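Local coordinates for polyketide synthase PksR (Bacillus subtilis, PDB 4U3V), which forms the enoyl-isomerase domain, a double hotdog, of a trans-acyltransferase polyketide synthase involved in making the antibiotic bacillaene, at residues V107-S119 and K123-F135. Residues are numbered along the deposited sequence; the frame is centred on the assembly and turned at random.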
ATOM      1  N   VAL A 107      21.224   0.827 -11.093  1.00 71.64           N
ATOM      2  CA  VAL A 107      19.792   0.851 -10.760  1.00 67.03           C
ATOM      3  C   VAL A 107      19.022   2.102 -11.192  1.00 68.94           C
ATOM      4  O   VAL A 107      19.565   3.219 -11.234  1.00 66.58           O
ATOM      5  CB  VAL A 107      19.511   0.568  -9.262  1.00 63.27           C
ATOM      6  CG1 VAL A 107      19.569  -0.932  -8.976  1.00 70.81           C
ATOM      7  CG2 VAL A 107      20.450   1.356  -8.351  1.00 56.00           C
ATOM      8  N   ILE A 108      17.736   1.896 -11.471  1.00 62.04           N
ATOM      9  CA  ILE A 108      16.782   2.983 -11.687  1.00 49.88           C
ATOM     10  C   ILE A 108      16.151   3.411 -10.363  1.00 47.45           C
ATOM     11  O   ILE A 108      15.407   2.651  -9.743  1.00 42.85           O
ATOM     12  CB  ILE A 108      15.664   2.551 -12.647  1.00 50.68           C
ATOM     13  CG1 ILE A 108      16.264   1.897 -13.908  1.00 63.77           C
ATOM     14  CG2 ILE A 108      14.793   3.748 -13.001  1.00 49.63           C
ATOM     15  CD1 ILE A 108      15.377   0.849 -14.564  1.00 62.18           C
ATOM     16  N   GLU A 109      16.468   4.621  -9.938  1.00 40.41           N
ATOM     17  CA  GLU A 109      15.881   5.199  -8.746  1.00 41.21           C
ATOM     18  C   GLU A 109      14.601   5.992  -9.074  1.00 41.30           C
ATOM     19  O   GLU A 109      14.573   6.793 -10.011  1.00 42.08           O
ATOM     20  CB  GLU A 109      16.919   6.090  -8.090  1.00 39.79           C
ATOM     21  CG  GLU A 109      16.498   6.748  -6.800  1.00 55.94           C
ATOM     22  CD  GLU A 109      17.692   7.270  -6.028  1.00 66.98           C
ATOM     23  OE1 GLU A 109      18.827   6.875  -6.369  1.00 76.50           O
ATOM     24  OE2 GLU A 109      17.501   8.076  -5.094  1.00 81.11           O
ATOM     25  N   LEU A 110      13.552   5.798  -8.278  1.00 34.40           N
ATOM     26  CA  LEU A 110      12.316   6.569  -8.445  1.00 37.12           C
ATOM     27  C   LEU A 110      12.239   7.607  -7.335  1.00 37.45           C
ATOM     28  O   LEU A 110      12.370   7.272  -6.161  1.00 39.76           O
ATOM     29  CB  LEU A 110      11.086   5.662  -8.352  1.00 37.00           C
ATOM     30  CG  LEU A 110      10.955   4.565  -9.416  1.00 40.68           C
ATOM     31  CD1 LEU A 110       9.798   3.639  -9.077  1.00 44.37           C
ATOM     32  CD2 LEU A 110      10.800   5.151 -10.807  1.00 42.92           C
ATOM     33  N   GLN A 111      12.013   8.864  -7.701  1.00 32.66           N
ATOM     34  CA  GLN A 111      11.713   9.884  -6.725  1.00 33.84           C
ATOM     35  C   GLN A 111      10.262  10.363  -6.856  1.00 35.83           C
ATOM     36  O   GLN A 111       9.872  10.892  -7.886  1.00 37.30           O
ATOM     37  CB  GLN A 111      12.623  11.079  -6.940  1.00 46.45           C
ATOM     38  CG  GLN A 111      14.072  10.750  -6.687  1.00 57.33           C
ATOM     39  CD  GLN A 111      14.799  11.922  -6.088  1.00 68.43           C
ATOM     40  OE1 GLN A 111      15.568  12.594  -6.774  1.00 68.86           O
ATOM     41  NE2 GLN A 111      14.494  12.230  -4.830  1.00 58.92           N
ATOM     42  N   ILE A 112       9.469  10.134  -5.826  1.00 31.18           N
ATOM     43  CA  ILE A 112       8.110  10.645  -5.799  1.00 27.48           C
ATOM     44  C   ILE A 112       8.144  11.972  -5.077  1.00 29.17           C
ATOM     45  O   ILE A 112       8.381  12.032  -3.863  1.00 29.61           O
ATOM     46  CB  ILE A 112       7.148   9.703  -5.029  1.00 32.38           C
ATOM     47  CG1 ILE A 112       7.274   8.242  -5.485  1.00 38.84           C
ATOM     48  CG2 ILE A 112       5.725  10.203  -5.167  1.00 32.87           C
ATOM     49  CD1 ILE A 112       7.219   8.055  -6.968  1.00 36.53           C
ATOM     50  N   MET A 113       7.858  13.045  -5.817  1.00 25.90           N
ATOM     51  CA  MET A 113       7.967  14.403  -5.288  1.00 28.26           C
ATOM     52  C   MET A 113       6.581  15.001  -5.215  1.00 23.93           C
ATOM     53  O   MET A 113       5.689  14.642  -5.990  1.00 27.20           O
ATOM     54  CB  MET A 113       8.807  15.284  -6.242  1.00 31.21           C
ATOM     55  CG  MET A 113      10.073  14.618  -6.766  1.00 45.04           C
ATOM     56  SD  MET A 113      11.314  14.664  -5.463  1.00 46.25           S
ATOM     57  CE  MET A 113      11.723  16.414  -5.352  1.00 37.48           C
ATOM     58  N   TYR A 114       6.402  15.941  -4.293  1.00 26.78           N
ATOM     59  CA  TYR A 114       5.182  16.703  -4.249  1.00 24.37           C
ATOM     60  C   TYR A 114       5.489  18.179  -4.204  1.00 25.09           C
ATOM     61  O   TYR A 114       6.583  18.583  -3.807  1.00 28.25           O
ATOM     62  CB  TYR A 114       4.333  16.314  -3.031  1.00 29.34           C
ATOM     63  CG  TYR A 114       4.858  16.838  -1.704  1.00 27.22           C
ATOM     64  CD1 TYR A 114       4.253  17.907  -1.071  1.00 33.31           C
ATOM     65  CD2 TYR A 114       5.953  16.242  -1.109  1.00 29.99           C
ATOM     66  CE1 TYR A 114       4.722  18.358   0.151  1.00 33.10           C
ATOM     67  CE2 TYR A 114       6.443  16.686   0.104  1.00 33.14           C
ATOM     68  CZ  TYR A 114       5.818  17.741   0.718  1.00 36.40           C
ATOM     69  OH  TYR A 114       6.286  18.163   1.924  1.00 45.37           O
ATOM     70  N   ARG A 115       4.533  18.965  -4.655  1.00 27.87           N
ATOM     71  CA  ARG A 115       4.778  20.399  -4.769  1.00 29.64           C
ATOM     72  C   ARG A 115       4.146  21.063  -3.579  1.00 35.35           C
ATOM     73  O   ARG A 115       2.918  21.096  -3.445  1.00 36.83           O
ATOM     74  CB  ARG A 115       4.254  20.940  -6.093  1.00 32.72           C
ATOM     75  CG  ARG A 115       4.634  22.384  -6.371  1.00 43.17           C
ATOM     76  CD  ARG A 115       4.251  22.737  -7.805  1.00 56.45           C
ATOM     77  NE  ARG A 115       5.431  22.928  -8.640  1.00 52.57           N
ATOM     78  CZ  ARG A 115       5.459  22.827  -9.969  1.00 45.57           C
ATOM     79  NH1 ARG A 115       4.391  22.419 -10.656  1.00 45.95           N
ATOM     80  NH2 ARG A 115       6.600  23.035 -10.610  1.00 51.55           N
ATOM     81  N   GLU A 116       5.019  21.511  -2.675  1.00 37.94           N
ATOM     82  CA  GLU A 116       4.641  22.130  -1.403  1.00 39.26           C
ATOM     83  C   GLU A 116       3.959  23.446  -1.698  1.00 42.38           C
ATOM     84  O   GLU A 116       4.583  24.341  -2.255  1.00 53.13           O
ATOM     85  CB  GLU A 116       5.928  22.387  -0.629  1.00 54.42           C
ATOM     86  CG  GLU A 116       5.792  22.687   0.847  1.00 62.20           C
ATOM     87  CD  GLU A 116       7.156  22.848   1.487  1.00 64.16           C
ATOM     88  OE1 GLU A 116       8.004  23.557   0.900  1.00 69.99           O
ATOM     89  OE2 GLU A 116       7.406  22.219   2.536  1.00 73.21           O
ATOM     90  N   PRO A 117       2.646  23.548  -1.419  1.00 50.33           N
ATOM     91  CA  PRO A 117       1.937  24.762  -1.853  1.00 56.73           C
ATOM     92  C   PRO A 117       2.468  26.054  -1.208  1.00 52.39           C
ATOM     93  O   PRO A 117       2.445  27.104  -1.857  1.00 56.60           O
ATOM     94  CB  PRO A 117       0.477  24.495  -1.454  1.00 60.79           C
ATOM     95  CG  PRO A 117       0.386  23.018  -1.272  1.00 51.42           C
ATOM     96  CD  PRO A 117       1.742  22.564  -0.798  1.00 48.81           C
ATOM     97  N   SER A 118       3.033  25.943   0.002  1.00 59.08           N
ATOM     98  CA  SER A 118       3.782  27.042   0.668  1.00 67.73           C
ATOM     99  C   SER A 118       4.758  27.750  -0.269  1.00 63.39           C
ATOM    100  O   SER A 118       4.763  28.977  -0.378  1.00 73.94           O
ATOM    101  CB  SER A 118       4.582  26.524   1.879  1.00 57.89           C
ATOM    102  OG  SER A 118       3.998  25.375   2.465  1.00 72.72           O
ATOM    103  N   SER A 119       5.654  26.972  -0.857  1.00 64.61           N
ATOM    104  CA  SER A 119       6.841  27.520  -1.480  1.00 62.45           C
ATOM    105  C   SER A 119       6.760  27.355  -2.985  1.00 61.11           C
ATOM    106  O   SER A 119       7.443  28.059  -3.729  1.00 63.93           O
ATOM    107  CB  SER A 119       8.078  26.808  -0.946  1.00 65.16           C
ATOM    108  OG  SER A 119       7.896  25.402  -0.980  1.00 63.70           O
ATOM    109  N   LYS A 123       9.412  18.684  -3.325  1.00 31.75           N
ATOM    110  CA  LYS A 123      10.037  18.088  -2.148  1.00 33.16           C
ATOM    111  C   LYS A 123       9.805  16.575  -2.249  1.00 33.43           C
ATOM    112  O   LYS A 123       8.754  16.164  -2.720  1.00 28.75           O
ATOM    113  CB  LYS A 123       9.308  18.596  -0.907  1.00 35.86           C
ATOM    114  CG  LYS A 123       9.600  20.049  -0.549  1.00 43.65           C
ATOM    115  CD  LYS A 123       9.386  20.293   0.941  1.00 58.17           C
ATOM    116  CE  LYS A 123      10.668  20.084   1.731  1.00 73.85           C
ATOM    117  NZ  LYS A 123      11.525  21.303   1.710  1.00 82.53           N
ATOM    118  N   PRO A 124      10.768  15.751  -1.794  1.00 34.36           N
ATOM    119  CA  PRO A 124      10.565  14.293  -1.843  1.00 34.98           C
ATOM    120  C   PRO A 124       9.536  13.746  -0.824  1.00 32.66           C
ATOM    121  O   PRO A 124       9.522  14.147   0.367  1.00 32.80           O
ATOM    122  CB  PRO A 124      11.981  13.722  -1.628  1.00 36.85           C
ATOM    123  CG  PRO A 124      12.703  14.800  -0.888  1.00 40.98           C
ATOM    124  CD  PRO A 124      12.150  16.112  -1.403  1.00 33.71           C
ATOM    125  N   ALA A 125       8.580  12.971  -1.329  1.00 28.49           N
ATOM    126  CA  ALA A 125       7.618  12.274  -0.488  1.00 33.20           C
ATOM    127  C   ALA A 125       8.096  10.838  -0.243  1.00 27.07           C
ATOM    128  O   ALA A 125       7.884  10.281   0.852  1.00 29.27           O
ATOM    129  CB  ALA A 125       6.253  12.246  -1.178  1.00 33.31           C
ATOM    130  N   ALA A 126       8.653  10.226  -1.286  1.00 27.61           N
ATOM    131  CA  ALA A 126       9.117   8.806  -1.217  1.00 28.66           C
ATOM    132  C   ALA A 126      10.237   8.549  -2.190  1.00 32.24           C
ATOM    133  O   ALA A 126      10.348   9.231  -3.191  1.00 33.62           O
ATOM    134  CB  ALA A 126       7.944   7.841  -1.505  1.00 26.56           C
ATOM    135  N   ILE A 127      11.042   7.518  -1.916  1.00 28.16           N
ATOM    136  CA  ILE A 127      12.119   7.141  -2.810  1.00 27.41           C
ATOM    137  C   ILE A 127      12.142   5.636  -2.862  1.00 29.79           C
ATOM    138  O   ILE A 127      11.746   4.975  -1.893  1.00 33.03           O
ATOM    139  CB  ILE A 127      13.477   7.678  -2.297  1.00 35.34           C
ATOM    140  CG1 ILE A 127      13.774   7.145  -0.892  1.00 39.77           C
ATOM    141  CG2 ILE A 127      13.464   9.202  -2.290  1.00 44.18           C
ATOM    142  CD1 ILE A 127      15.183   6.606  -0.702  1.00 55.97           C
ATOM    143  N   GLY A 128      12.415   5.111  -4.049  1.00 30.67           N
ATOM    144  CA  GLY A 128      12.599   3.658  -4.237  1.00 32.76           C
ATOM    145  C   GLY A 128      13.423   3.315  -5.466  1.00 41.36           C
ATOM    146  O   GLY A 128      14.070   4.194  -6.069  1.00 40.40           O
ATOM    147  N   GLN A 129      13.315   2.061  -5.897  1.00 33.48           N
ATOM    148  CA  GLN A 129      13.974   1.592  -7.102  1.00 34.93           C
ATOM    149  C   GLN A 129      12.991   0.752  -7.866  1.00 44.63           C
ATOM    150  O   GLN A 129      12.058   0.195  -7.283  1.00 40.22           O
ATOM    151  CB  GLN A 129      15.192   0.743  -6.741  1.00 40.84           C
ATOM    152  CG  GLN A 129      16.288   1.541  -6.051  1.00 42.46           C
ATOM    153  CD  GLN A 129      17.430   0.667  -5.581  1.00 52.03           C
ATOM    154  OE1 GLN A 129      17.591  -0.457  -6.045  1.00 51.81           O
ATOM    155  NE2 GLN A 129      18.189   1.157  -4.615  1.00 46.10           N
ATOM    156  N   CYS A 130      13.152   0.669  -9.179  1.00 40.50           N
ATOM    157  CA  CYS A 130      12.382  -0.336  -9.898  1.00 37.89           C
ATOM    158  C   CYS A 130      13.261  -1.103 -10.846  1.00 51.27           C
ATOM    159  O   CYS A 130      14.355  -0.655 -11.167  1.00 54.38           O
ATOM    160  CB  CYS A 130      11.148   0.232 -10.598  1.00 38.40           C
ATOM    161  SG  CYS A 130      11.504   1.481 -11.875  1.00 48.49           S
ATOM    162  N   GLY A 131      12.793  -2.285 -11.237  1.00 53.69           N
ATOM    163  CA  GLY A 131      13.589  -3.227 -12.011  1.00 48.16           C
ATOM    164  C   GLY A 131      12.702  -4.187 -12.781  1.00 49.40           C
ATOM    165  O   GLY A 131      11.554  -4.469 -12.395  1.00 36.44           O
ATOM    166  N   ILE A 132      13.218  -4.693 -13.899  1.00 44.72           N
ATOM    167  CA  ILE A 132      12.599  -5.848 -14.548  1.00 46.58           C
ATOM    168  C   ILE A 132      12.607  -7.041 -13.573  1.00 40.01           C
ATOM    169  O   ILE A 132      13.468  -7.135 -12.706  1.00 45.61           O
ATOM    170  CB  ILE A 132      13.369  -6.250 -15.831  1.00 48.81           C
ATOM    171  CG1 ILE A 132      12.951  -5.359 -17.001  1.00 51.99           C
ATOM    172  CG2 ILE A 132      13.098  -7.701 -16.182  1.00 59.15           C
ATOM    173  CD1 ILE A 132      13.347  -3.918 -16.800  1.00 57.81           C
ATOM    174  N   GLY A 133      11.664  -7.957 -13.756  1.00 44.61           N
ATOM    175  CA  GLY A 133      11.590  -9.152 -12.924  1.00 47.97           C
ATOM    176  C   GLY A 133      10.314  -9.886 -13.228  1.00 48.82           C
ATOM    177  O   GLY A 133       9.276  -9.270 -13.454  1.00 47.98           O
ATOM    178  N   SER A 134      10.398 -11.205 -13.341  1.00 48.16           N
ATOM    179  CA  SER A 134       9.212 -11.975 -13.651  1.00 46.91           C
ATOM    180  C   SER A 134       8.369 -12.108 -12.387  1.00 51.42           C
ATOM    181  O   SER A 134       8.860 -11.914 -11.273  1.00 58.18           O
ATOM    182  CB  SER A 134       9.578 -13.345 -14.237  1.00 60.64           C
ATOM    183  OG  SER A 134      10.130 -14.190 -13.242  1.00 62.28           O
ATOM    184  N   PHE A 135       7.081 -12.341 -12.568  1.00 47.91           N
ATOM    185  CA  PHE A 135       6.217 -12.651 -11.447  1.00 48.15           C
ATOM    186  C   PHE A 135       5.856 -14.132 -11.513  1.00 55.11           C
ATOM    187  O   PHE A 135       5.146 -14.584 -12.425  1.00 49.84           O
ATOM    188  CB  PHE A 135       4.952 -11.785 -11.471  1.00 47.16           C
ATOM    189  CG  PHE A 135       3.992 -12.084 -10.350  1.00 41.57           C
ATOM    190  CD1 PHE A 135       4.174 -11.524  -9.089  1.00 38.41           C
ATOM    191  CD2 PHE A 135       2.924 -12.963 -10.541  1.00 40.70           C
ATOM    192  CE1 PHE A 135       3.345 -11.870  -8.039  1.00 38.78           C
ATOM    193  CE2 PHE A 135       2.069 -13.283  -9.499  1.00 38.00           C
ATOM    194  CZ  PHE A 135       2.280 -12.733  -8.243  1.00 41.84           C
TER
HETATM  195  O   HOH W   1      16.814  -0.710 -10.444  1.00 57.81           O
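With CG set between backbone N and carbonyl carbon (chi1 74°), Y114 lays its ring beside K123, whose CB lies 3.6 Å from Y114 CE2; the bends of M113 at chi2 and chi3 curl its thioether back over P124, SD coming to 3.7 Å from P124 CA. These groups flank a classic beta bulge in the hairpin of strands 108-116 and 121-132. A125 and A126 both face I112, and the carbonyl oxygen of I112 takes two N-H groups: A125 N at 2.7 Å, nearly in line with the C=O bond, and A126 N at 3.2 Å, in the carbonyl plane on a lone pair. The chain turns a corner at 125, and the pairing shifts by one. Beyond it M113 and P124 form a non-hydrogen-bonded pair, and Y114 and K123 are joined by reciprocal backbone bonds, while P124 O meets the edge of the Y114 ring. On the other side of the bulge, L110 and G128 form a reciprocal hydrogen-bonded pair, yet L110 N approaches G128 O from 46° above the carbonyl plane. C130 SG lies 3.9 Å from each of L110 CD1 and CD2, on the face that also carries I112 and A126. A62 and A65 of helix 56-69 meet L110, and Y58 of the same helix touches A125 and A126, consistent with the N-terminal hotdog of this double-hotdog domain, in which the sheet wraps a central helix. At the I108 end a water accepts from I108 N and donates to C130 O. Near the turn, E116 meets the aliphatic part of K123 rather than its charge: E116 OE1 and K123 NZ stand 4.3 Å apart, beyond a salt bridge, and S119 OG donates to the anti lone pair of E116 OE1. The hairpin is thus held chiefly by backbone bonds and apolar contacts, with the E116–K123 attraction probably contributing only modestly.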